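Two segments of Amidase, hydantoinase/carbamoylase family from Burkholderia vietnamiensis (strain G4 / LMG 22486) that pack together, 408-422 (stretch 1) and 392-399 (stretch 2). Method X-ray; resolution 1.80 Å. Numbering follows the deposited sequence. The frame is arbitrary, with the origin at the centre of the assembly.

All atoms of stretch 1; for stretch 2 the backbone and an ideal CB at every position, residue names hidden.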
# COMPACT_ATOMS: atom_id res chain seq x y z
N ASP A 408 -26.07 3.84 7.67
CA ASP A 408 -27.44 3.40 7.88
C ASP A 408 -28.40 4.58 7.93
O ASP A 408 -28.01 5.70 8.28
CB ASP A 408 -27.55 2.57 9.17
CG ASP A 408 -28.73 1.60 9.15
OD1 ASP A 408 -29.36 1.41 8.08
OD2 ASP A 408 -29.00 1.01 10.21
N ALA A 409 -29.66 4.30 7.60
CA ALA A 409 -30.73 5.29 7.67
C ALA A 409 -32.01 4.58 8.07
O ALA A 409 -32.17 3.38 7.82
CB ALA A 409 -30.92 6.01 6.34
N THR A 410 -32.91 5.30 8.71
CA THR A 410 -34.17 4.67 9.09
C THR A 410 -35.16 4.71 7.93
O THR A 410 -35.10 5.59 7.08
CB THR A 410 -34.80 5.39 10.28
OG1 THR A 410 -35.24 6.69 9.86
CG2 THR A 410 -33.80 5.52 11.42
N PRO A 411 -36.10 3.76 7.89
CA PRO A 411 -37.18 3.85 6.90
C PRO A 411 -37.90 5.19 6.91
O PRO A 411 -38.23 5.73 5.84
CB PRO A 411 -38.11 2.69 7.31
CG PRO A 411 -37.16 1.68 7.90
CD PRO A 411 -36.10 2.47 8.62
N ALA A 412 -38.15 5.75 8.10
CA ALA A 412 -38.80 7.06 8.20
C ALA A 412 -38.01 8.13 7.45
O ALA A 412 -38.59 8.91 6.68
CB ALA A 412 -38.98 7.46 9.66
N TRP A 413 -36.69 8.20 7.66
CA TRP A 413 -35.88 9.19 6.96
C TRP A 413 -35.92 8.97 5.46
O TRP A 413 -36.03 9.93 4.69
CB TRP A 413 -34.42 9.14 7.44
CG TRP A 413 -34.23 9.54 8.84
CD1 TRP A 413 -35.08 10.28 9.63
CD2 TRP A 413 -33.09 9.24 9.64
NE1 TRP A 413 -34.53 10.44 10.88
CE2 TRP A 413 -33.31 9.81 10.91
CE3 TRP A 413 -31.90 8.53 9.42
CZ2 TRP A 413 -32.39 9.69 11.95
CZ3 TRP A 413 -30.99 8.40 10.46
CH2 TRP A 413 -31.24 8.98 11.71
N ILE A 414 -35.77 7.72 5.03
CA ILE A 414 -35.74 7.42 3.60
C ILE A 414 -37.03 7.87 2.94
O ILE A 414 -37.02 8.54 1.90
CB ILE A 414 -35.48 5.91 3.39
CG1 ILE A 414 -34.06 5.56 3.84
CG2 ILE A 414 -35.70 5.49 1.93
CD1 ILE A 414 -32.98 6.35 3.08
N GLU A 415 -38.17 7.54 3.56
CA GLU A 415 -39.46 7.92 2.99
C GLU A 415 -39.65 9.43 2.99
O GLU A 415 -40.11 10.00 2.00
CB GLU A 415 -40.59 7.23 3.76
CG GLU A 415 -41.99 7.63 3.33
CD GLU A 415 -43.06 6.80 4.00
OE1 GLU A 415 -44.25 7.07 3.81
OE2 GLU A 415 -42.69 5.84 4.71
N ALA A 416 -39.26 10.10 4.08
CA ALA A 416 -39.46 11.54 4.18
C ALA A 416 -38.69 12.28 3.10
O ALA A 416 -39.22 13.21 2.47
CB ALA A 416 -39.05 12.05 5.55
N GLY A 417 -37.44 11.90 2.87
CA GLY A 417 -36.64 12.60 1.87
C GLY A 417 -37.22 12.44 0.48
O GLY A 417 -37.17 13.37 -0.32
N ALA A 418 -37.77 11.26 0.19
CA ALA A 418 -38.38 11.02 -1.12
C ALA A 418 -39.67 11.80 -1.30
O ALA A 418 -39.98 12.22 -2.42
CB ALA A 418 -38.63 9.52 -1.32
N ASN A 419 -40.45 11.99 -0.23
CA ASN A 419 -41.62 12.85 -0.32
C ASN A 419 -41.22 14.29 -0.64
O ASN A 419 -41.88 14.97 -1.44
CB ASN A 419 -42.43 12.78 0.97
CG ASN A 419 -43.39 11.61 0.98
OD1 ASN A 419 -43.91 11.21 -0.06
ND2 ASN A 419 -43.64 11.05 2.16
N VAL A 420 -40.15 14.77 -0.02
CA VAL A 420 -39.71 16.14 -0.28
C VAL A 420 -39.19 16.27 -1.70
O VAL A 420 -39.50 17.24 -2.41
CB VAL A 420 -38.66 16.55 0.77
CG1 VAL A 420 -38.01 17.87 0.40
CG2 VAL A 420 -39.32 16.62 2.15
N LEU A 421 -38.40 15.29 -2.15
CA LEU A 421 -37.94 15.29 -3.54
C LEU A 421 -39.12 15.28 -4.50
O LEU A 421 -39.16 16.05 -5.47
CB LEU A 421 -37.05 14.08 -3.79
CG LEU A 421 -36.54 13.94 -5.23
CD1 LEU A 421 -35.56 15.06 -5.53
CD2 LEU A 421 -35.91 12.57 -5.49
N LEU A 422 -40.10 14.41 -4.24
CA LEU A 422 -41.30 14.33 -5.08
C LEU A 422 -41.96 15.69 -5.24
O LEU A 422 -42.25 16.12 -6.36
CB LEU A 422 -42.29 13.33 -4.46
CG LEU A 422 -43.68 13.24 -5.10
CD1 LEU A 422 -43.58 12.80 -6.56
CD2 LEU A 422 -44.58 12.28 -4.30
N UNK A 392 -30.41 20.57 -3.26
CA UNK A 392 -30.38 19.20 -2.76
C UNK A 392 -31.31 19.03 -1.56
O UNK A 392 -31.67 19.99 -0.88
CB UNK A 392 -28.95 18.81 -2.38
N UNK A 393 -31.66 17.77 -1.33
CA UNK A 393 -32.45 17.34 -0.18
C UNK A 393 -31.59 16.37 0.61
O UNK A 393 -31.11 15.38 0.05
CB UNK A 393 -33.77 16.70 -0.60
N UNK A 394 -31.37 16.66 1.90
CA UNK A 394 -30.67 15.75 2.80
C UNK A 394 -31.66 15.07 3.73
O UNK A 394 -32.68 15.66 4.12
CB UNK A 394 -29.61 16.50 3.61
N UNK A 395 -31.34 13.84 4.10
CA UNK A 395 -31.92 13.18 5.27
C UNK A 395 -30.76 12.79 6.17
O UNK A 395 -29.60 12.82 5.74
CB UNK A 395 -32.77 11.96 4.88
N UNK A 396 -31.02 12.46 7.44
CA UNK A 396 -29.92 12.11 8.36
C UNK A 396 -29.34 10.75 8.01
O UNK A 396 -29.87 10.01 7.20
CB UNK A 396 -30.40 12.11 9.81
N UNK A 397 -28.23 10.42 8.67
CA UNK A 397 -27.75 9.05 8.70
C UNK A 397 -27.26 8.72 10.10
O UNK A 397 -26.88 9.61 10.86
CB UNK A 397 -26.64 8.84 7.67
N UNK A 398 -27.31 7.43 10.44
CA UNK A 398 -27.09 6.99 11.81
C UNK A 398 -25.66 7.29 12.23
O UNK A 398 -24.70 6.89 11.56
CB UNK A 398 -27.39 5.50 11.96
N UNK A 399 -25.51 8.01 13.35
CA UNK A 399 -24.22 8.39 13.90
C UNK A 399 -23.41 9.23 12.92
O UNK A 399 -22.20 9.43 13.10
CB UNK A 399 -23.43 7.14 14.29

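Stretch 2 enters as a strand, 392-395, that runs nearly antiparallel to helix 411-422, at 165° with axes 8.2 Å apart.

Position 392 points its CB away from stretch 1, with nothing of it within 5.5 Å. Many side chains would suit. The residue is Met392.

Position 393 points toward the helix. The ideal CB lies 4.5 Å from Val420 CG1. The extended backbone and the apolar neighbour suit a medium aliphatic residue; valine, isoleucine or leucine could be considered. It is Val393. Its CG1 meets Val420 CG1 at 3.8 Å.

Position 394 turns away again, so stretch 1 leaves it open. The residue is Phe394.

Position 395 faces the helix where Gly417 leaves a gap. The ideal CB is 3.9 Å from Trp413 O. A small or branched apolar side chain fits; a long one would have little room straight ahead. It is Val395, chi1 m. Its CG1 enters the gap, 3.5 Å from Gly417 CA and 3.4 Å from Trp413 O. A CB on Gly417 would lie 2.4 Å from that CG1, a clash.

Position 396 points toward the indole, its ideal CB 3.8 Å from Trp413 CH2. Phi is -72° and psi 172°, which proline tolerates well. A compact apolar group suits the flat ring; alanine, valine or proline would be reasonable. It is Pro396. Its CB sits 3.5 Å from the centroid of the Trp413 six-membered ring, almost on the normal, in a CH-pi contact. The carbonyl Pro396 O, 3.4 Å from Trp413 CE3, has no polar partner in the model.

Position 397 points sideways. Its ideal CB is 3.5 Å from Asp408 O, but this does not limit what extends beyond; several side chains would suit, serine, alanine and cysteine among them. It is Cys397, chi1 p. Its SG turns off, 5.1 Å from Asp408 O.

Position 398 also points sideways. Its backbone N donates to Asp408 O at 2.9 Å, nearly straight, a backbone bond that any residue except proline could make. Nearby carbon from Asp408, Thr410 and Trp413 favours an aliphatic residue, such as leucine, isoleucine or methionine. It is Ile398. CD1 reaches Trp413 CH2 at 3.8 Å.

Position 399 has positive phi, 59°, which glycine, asparagine and aspartate accept most readily. Nothing of stretch 1 lies within 5.5 Å of the ideal CB. It is Asp399.

Stretch 2, residues 392-399: MVFVPCID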
# COMPACT_ATOMS: atom_id res chain seq x y z
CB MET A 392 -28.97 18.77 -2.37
CG MET A 392 -27.96 18.82 -3.51
SD MET A 392 -26.39 18.10 -2.99
CE MET A 392 -26.86 16.36 -2.86
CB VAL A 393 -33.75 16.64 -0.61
CG1 VAL A 393 -34.57 16.24 0.62
CG2 VAL A 393 -34.55 17.52 -1.56
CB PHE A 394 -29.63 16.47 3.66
CG PHE A 394 -28.26 16.64 3.02
CD1 PHE A 394 -28.00 16.21 1.72
CD2 PHE A 394 -27.23 17.23 3.74
CE1 PHE A 394 -26.74 16.37 1.16
CE2 PHE A 394 -25.97 17.40 3.18
CZ PHE A 394 -25.73 16.97 1.89
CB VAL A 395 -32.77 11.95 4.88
CG1 VAL A 395 -33.82 12.33 3.85
CG2 VAL A 395 -31.89 10.80 4.40
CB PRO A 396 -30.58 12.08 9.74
CG PRO A 396 -31.94 12.71 9.57
CD PRO A 396 -32.32 12.47 8.14
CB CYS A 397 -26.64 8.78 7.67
SG CYS A 397 -25.23 9.90 7.76
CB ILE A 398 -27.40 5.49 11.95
CG1 ILE A 398 -28.88 5.21 11.74
CG2 ILE A 398 -26.94 4.98 13.31
CD1 ILE A 398 -29.76 5.70 12.87
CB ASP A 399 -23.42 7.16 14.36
CG ASP A 399 -24.14 6.38 15.46
OD1 ASP A 399 -24.81 7.02 16.29
OD2 ASP A 399 -24.05 5.14 15.47
O HOH W 1 -24.81 6.19 8.85
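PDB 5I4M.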